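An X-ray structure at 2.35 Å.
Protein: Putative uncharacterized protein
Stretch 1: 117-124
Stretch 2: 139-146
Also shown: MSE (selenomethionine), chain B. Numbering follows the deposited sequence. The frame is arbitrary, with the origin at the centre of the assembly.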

ATOM      1  N   ASN A 117      -2.225  -8.288  -3.095  1.00 40.13           N
ATOM      2  CA  ASN A 117      -3.077  -7.657  -2.083  1.00 37.87           C
ATOM      3  C   ASN A 117      -4.321  -8.471  -1.708  1.00 36.99           C
ATOM      4  O   ASN A 117      -4.742  -8.433  -0.537  1.00 37.33           O
ATOM      5  CB  ASN A 117      -3.457  -6.210  -2.476  1.00 39.03           C
ATOM      6  CG  ASN A 117      -2.276  -5.277  -2.416  1.00 37.65           C
ATOM      7  OD1 ASN A 117      -1.615  -5.140  -1.376  1.00 37.88           O
ATOM      8  ND2 ASN A 117      -1.961  -4.685  -3.542  1.00 36.34           N
ATOM      9  N   GLN A 118      -4.886  -9.214  -2.671  1.00 36.28           N
ATOM     10  CA  GLN A 118      -5.949 -10.175  -2.383  1.00 36.47           C
ATOM     11  C   GLN A 118      -5.396 -11.288  -1.493  1.00 38.34           C
ATOM     12  O   GLN A 118      -6.001 -11.716  -0.483  1.00 37.36           O
ATOM     13  CB  GLN A 118      -6.537 -10.768  -3.677  1.00 37.92           C
ATOM     14  CG  GLN A 118      -7.665 -11.715  -3.392  1.00 38.08           C
ATOM     15  CD  GLN A 118      -8.428 -12.157  -4.593  1.00 41.02           C
ATOM     16  OE1 GLN A 118      -8.583 -13.379  -4.825  1.00 42.29           O
ATOM     17  NE2 GLN A 118      -8.977 -11.178  -5.351  1.00 42.38           N
ATOM     18  N   SER A 119      -4.220 -11.742  -1.845  1.00 39.09           N
ATOM     19  CA  SER A 119      -3.559 -12.742  -1.028  1.00 43.40           C
ATOM     20  C   SER A 119      -3.340 -12.237   0.422  1.00 42.82           C
ATOM     21  O   SER A 119      -3.677 -12.931   1.397  1.00 40.21           O
ATOM     22  CB  SER A 119      -2.262 -13.193  -1.681  1.00 43.99           C
ATOM     23  OG  SER A 119      -1.684 -14.100  -0.791  1.00 56.06           O
ATOM     24  N   ARG A 120      -2.870 -10.995   0.555  1.00 41.42           N
ATOM     25  CA  ARG A 120      -2.632 -10.438   1.881  1.00 40.45           C
ATOM     26  C   ARG A 120      -3.946 -10.261   2.733  1.00 40.51           C
ATOM     27  O   ARG A 120      -3.943 -10.525   3.936  1.00 41.65           O
ATOM     28  CB  ARG A 120      -1.865  -9.139   1.710  1.00 37.84           C
ATOM     29  CG  ARG A 120      -1.708  -8.308   2.960  1.00 37.93           C
ATOM     30  CD  ARG A 120      -1.001  -7.023   2.579  1.00 37.63           C
ATOM     31  NE  ARG A 120      -0.709  -6.113   3.685  1.00 36.95           N
ATOM     32  CZ  ARG A 120      -0.389  -4.837   3.491  1.00 37.81           C
ATOM     33  NH1 ARG A 120      -0.257  -4.366   2.272  1.00 39.27           N
ATOM     34  NH2 ARG A 120      -0.110  -4.062   4.501  1.00 40.24           N
ATOM     35  N   ALA A 121      -5.034  -9.836   2.076  1.00 39.14           N
ATOM     36  CA  ALA A 121      -6.371  -9.677   2.667  1.00 38.51           C
ATOM     37  C   ALA A 121      -6.941 -11.035   3.113  1.00 38.30           C
ATOM     38  O   ALA A 121      -7.514 -11.155   4.207  1.00 37.98           O
ATOM     39  CB  ALA A 121      -7.318  -8.996   1.653  1.00 38.02           C
ATOM     40  N   LEU A 122      -6.784 -12.048   2.248  1.00 40.77           N
ATOM     41  CA  LEU A 122      -7.104 -13.449   2.576  1.00 41.33           C
ATOM     42  C   LEU A 122      -6.368 -13.948   3.817  1.00 42.34           C
ATOM     43  O   LEU A 122      -7.005 -14.536   4.682  1.00 44.17           O
ATOM     44  CB  LEU A 122      -6.953 -14.389   1.356  1.00 40.33           C
ATOM     45  CG  LEU A 122      -8.094 -14.153   0.305  1.00 38.81           C
ATOM     46  CD1 LEU A 122      -7.815 -14.938  -0.972  1.00 37.33           C
ATOM     47  CD2 LEU A 122      -9.479 -14.435   0.884  1.00 36.65           C
ATOM     48  N   GLU A 123      -5.072 -13.662   3.958  1.00 44.81           N
ATOM     49  CA  GLU A 123      -4.319 -14.029   5.193  1.00 46.93           C
ATOM     50  C   GLU A 123      -4.936 -13.362   6.446  1.00 46.01           C
ATOM     51  O   GLU A 123      -5.037 -13.967   7.519  1.00 45.78           O
ATOM     52  CB  GLU A 123      -2.856 -13.567   5.137  1.00 49.23           C
ATOM     53  CG  GLU A 123      -2.061 -13.867   3.879  1.00 54.75           C
ATOM     54  CD  GLU A 123      -1.725 -15.315   3.703  1.00 64.18           C
ATOM     55  OE1 GLU A 123      -2.121 -16.107   4.595  1.00 69.75           O
ATOM     56  OE2 GLU A 123      -1.063 -15.650   2.675  1.00 71.25           O
ATOM     57  N   LEU A 124      -5.270 -12.079   6.304  1.00 42.35           N
ATOM     58  CA  LEU A 124      -5.793 -11.308   7.400  1.00 41.72           C
ATOM     59  C   LEU A 124      -7.070 -11.969   7.846  1.00 41.70           C
ATOM     60  O   LEU A 124      -7.264 -12.122   9.048  1.00 44.11           O
ATOM     61  CB  LEU A 124      -6.053  -9.834   6.999  1.00 40.91           C
ATOM     62  CG  LEU A 124      -6.641  -8.975   8.112  1.00 40.63           C
ATOM     63  CD1 LEU A 124      -5.619  -8.956   9.257  1.00 38.81           C
ATOM     64  CD2 LEU A 124      -6.948  -7.591   7.566  1.00 39.53           C
ATOM     65  N   ASP A 139      -0.245 -20.454  -3.922  1.00 85.57           N
ATOM     66  CA  ASP A 139      -1.137 -19.677  -4.794  1.00 82.95           C
ATOM     67  C   ASP A 139      -2.523 -19.292  -4.139  1.00 80.58           C
ATOM     68  O   ASP A 139      -3.533 -20.018  -4.331  1.00 87.49           O
ATOM     69  CB  ASP A 139      -1.361 -20.509  -6.051  1.00 93.22           C
ATOM     70  CG  ASP A 139      -1.870 -19.686  -7.212  1.00 97.10           C
ATOM     71  OD1 ASP A 139      -1.406 -18.542  -7.349  1.00101.65           O
ATOM     72  OD2 ASP A 139      -2.718 -20.180  -7.990  1.00101.22           O
ATOM     73  N   VAL A 140      -2.566 -18.173  -3.384  1.00 62.58           N
ATOM     74  CA  VAL A 140      -3.704 -17.812  -2.485  1.00 58.74           C
ATOM     75  C   VAL A 140      -4.664 -16.731  -3.049  1.00 55.83           C
ATOM     76  O   VAL A 140      -4.326 -15.527  -3.140  1.00 52.87           O
ATOM     77  CB  VAL A 140      -3.210 -17.348  -1.080  1.00 55.46           C
ATOM     78  CG1 VAL A 140      -4.374 -17.043  -0.140  1.00 52.01           C
ATOM     79  CG2 VAL A 140      -2.265 -18.374  -0.465  1.00 52.57           C
ATOM     80  N   ASN A 141      -5.873 -17.171  -3.390  1.00 54.32           N
ATOM     81  CA  ASN A 141      -6.897 -16.317  -3.991  1.00 52.94           C
ATOM     82  C   ASN A 141      -8.349 -16.739  -3.624  1.00 52.95           C
ATOM     83  O   ASN A 141      -8.556 -17.794  -3.032  1.00 55.45           O
ATOM     84  CB  ASN A 141      -6.663 -16.224  -5.511  1.00 52.23           C
ATOM     85  CG  ASN A 141      -6.931 -17.538  -6.257  1.00 52.98           C
ATOM     86  OD1 ASN A 141      -7.981 -18.188  -6.096  1.00 55.22           O
ATOM     87  ND2 ASN A 141      -5.985 -17.912  -7.108  1.00 52.60           N
ATOM     88  N   ILE A 142      -9.345 -15.920  -3.951  1.00 52.63           N
ATOM     89  CA  ILE A 142     -10.726 -16.243  -3.571  1.00 52.72           C
ATOM     90  C   ILE A 142     -11.235 -17.618  -4.017  1.00 57.15           C
ATOM     91  O   ILE A 142     -12.088 -18.193  -3.310  1.00 55.00           O
ATOM     92  CB  ILE A 142     -11.767 -15.134  -3.924  1.00 50.95           C
ATOM     93  CG1 ILE A 142     -11.899 -14.859  -5.440  1.00 52.01           C
ATOM     94  CG2 ILE A 142     -11.470 -13.891  -3.103  1.00 46.13           C
ATOM     95  CD1 ILE A 142     -12.976 -13.829  -5.819  1.00 49.35           C
ATOM     96  N   ASN A 143     -10.698 -18.162  -5.133  1.00 60.52           N
ATOM     97  CA  ASN A 143     -11.035 -19.536  -5.594  1.00 60.00           C
ATOM     98  C   ASN A 143     -10.227 -20.674  -4.961  1.00 61.92           C
ATOM     99  O   ASN A 143     -10.599 -21.819  -5.159  1.00 66.69           O
ATOM    100  CB  ASN A 143     -10.900 -19.692  -7.125  1.00 61.13           C
ATOM    101  CG  ASN A 143     -11.587 -18.586  -7.891  1.00 61.86           C
ATOM    102  OD1 ASN A 143     -12.760 -18.259  -7.660  1.00 59.06           O
ATOM    103  ND2 ASN A 143     -10.839 -17.969  -8.791  1.00 63.07           N
ATOM    104  N   THR A 144      -9.126 -20.407  -4.244  1.00 60.69           N
ATOM    105  CA  THR A 144      -8.323 -21.506  -3.649  1.00 59.64           C
ATOM    106  C   THR A 144      -8.397 -21.612  -2.118  1.00 58.84           C
ATOM    107  O   THR A 144      -7.921 -22.587  -1.564  1.00 60.15           O
ATOM    108  CB  THR A 144      -6.832 -21.507  -4.134  1.00 58.66           C
ATOM    109  OG1 THR A 144      -6.081 -20.504  -3.444  1.00 56.12           O
ATOM    110  CG2 THR A 144      -6.732 -21.282  -5.653  1.00 56.36           C
ATOM    111  N   VAL A 145      -8.996 -20.631  -1.436  1.00 58.99           N
ATOM    112  CA  VAL A 145      -9.185 -20.691   0.032  1.00 57.04           C
ATOM    113  C   VAL A 145     -10.522 -21.412   0.333  1.00 59.52           C
ATOM    114  O   VAL A 145     -11.323 -21.602  -0.590  1.00 60.14           O
ATOM    115  CB  VAL A 145      -9.094 -19.302   0.670  1.00 54.13           C
ATOM    116  CG1 VAL A 145      -7.730 -18.724   0.352  1.00 51.03           C
ATOM    117  CG2 VAL A 145     -10.217 -18.382   0.189  1.00 51.48           C
ATOM    118  N   THR A 146     -10.732 -21.900   1.562  1.00 56.74           N
ATOM    119  CA  THR A 146     -11.985 -22.581   1.915  1.00 57.05           C
ATOM    120  C   THR A 146     -12.690 -21.656   2.863  1.00 55.52           C
ATOM    121  O   THR A 146     -12.108 -21.251   3.849  1.00 55.80           O
ATOM    122  CB  THR A 146     -11.801 -23.947   2.644  1.00 59.00           C
ATOM    123  OG1 THR A 146     -10.992 -24.808   1.851  1.00 59.68           O
ATOM    124  CG2 THR A 146     -13.157 -24.635   2.941  1.00 56.64           C
TER
HETATM  125  N   MSE B 300       0.196   1.528   0.218  1.00 35.26           N
HETATM  126  CA  MSE B 300      -0.216   0.113   0.093  1.00 34.87           C
HETATM  127  C   MSE B 300       0.088  -0.710   1.321  1.00 36.31           C
HETATM  128  O   MSE B 300       1.114  -0.455   2.007  1.00 36.25           O
HETATM  129  OXT MSE B 300      -0.708  -1.624   1.590  1.00 29.96           O
HETATM  130  CB  MSE B 300       0.474  -0.524  -1.086  1.00 38.61           C
HETATM  131  CG  MSE B 300       0.006  -1.980  -1.395  1.00 40.44           C
HETATM  132 SE   MSE B 300       0.968  -2.685  -2.895  1.00 41.76          SE
HETATM  133  CE  MSE B 300       0.620  -1.343  -4.339  1.00 32.50           C

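Two turns of helix, 117-124, offer one face to an irregular segment, 139-146, that packs against it. The contact is small, 326 Å² summed over both sides, and its rule is simple: one long polar side chain fixes the position, one branched apolar side chain fills the hollow, and a serine lets the backbones come close.

The hollow belongs to the loop. Thr144 N and Val145 N both donate to Asn141 O, at 2.9 and 3.3 Å, so the chain curls back on itself after Asn141, and Val140, Asn141, Ile142 and Val145 present a concave surface to the helix. Polar side chains support the curl from within: Thr144 OG1 donates to Asp139 O at 2.7 Å and accepts a weak bond from Asn141 N at 3.3 Å, while Asn143 N makes a weak bond to Asn141 OD1 at 2.9 Å. Asparagine suits this place because its short side chain can reach the main chain of its own turn, at Asn143 N; accordingly, the end of its side chain leads away from the helix.

Leu122 is the bump that fills the hollow. Its CA-to-CB bond points toward the loop, and with chi1 in m and chi2 in t Leu122 CD1 extends into the curl, 3.2 Å from Asn141 C, a tight fit against the peptide. Around that methyl, Val145 CG1 lies 4.0 Å from Leu122 CD1, and Ile142 CG2 lies 4.4 Å from Leu122 CD1. Nearer the helix backbone, Val140 CG1 packs on Leu122 CB at 4.0 Å. The loop covers 75 Å² of Leu122, the largest area of any residue here, and its fork gives a compact end that sits among three beta-branched neighbours.

One turn earlier, Gln118 also points toward the loop and stands almost fully extended, with chi1 and chi2 both in t. That reach brings its OE1 to the backbone of Ile142, where Ile142 N donates to Gln118 OE1 at 2.8 Å with an angle of 160°. This is the hydrogen bond that joins the stretches, and it satisfies a loop amide at a contact where Gln118 itself is buried. The other end of the amide, NE2, is satisfied elsewhere in the structure. Ile142 CG2 lies 3.4 Å from Gln118 OE1, so the isoleucine packs beside the bond.

Ser119 marks the closest approach of the backbones, its CA 5.3 Å from the CA of Val140. A small side chain suits so narrow a gap: Ser119 CB lies 3.4 Å from Val140 O, Ser119 CA makes a CA-H...O contact with that same Val140 O at 3.6 Å, and Ser119 OG rests 3.6 Å from Val140 CB. Val140 points toward the helix, which covers 71 Å² of it. Glu123 starts sideways, but its end comes nearer the loop, with Glu123 OE2 4.3 Å from Val140 CG2.

Arg120 points away from the loop, and Arg120 NH1 donates to selenomethionine OXT at 2.9 Å.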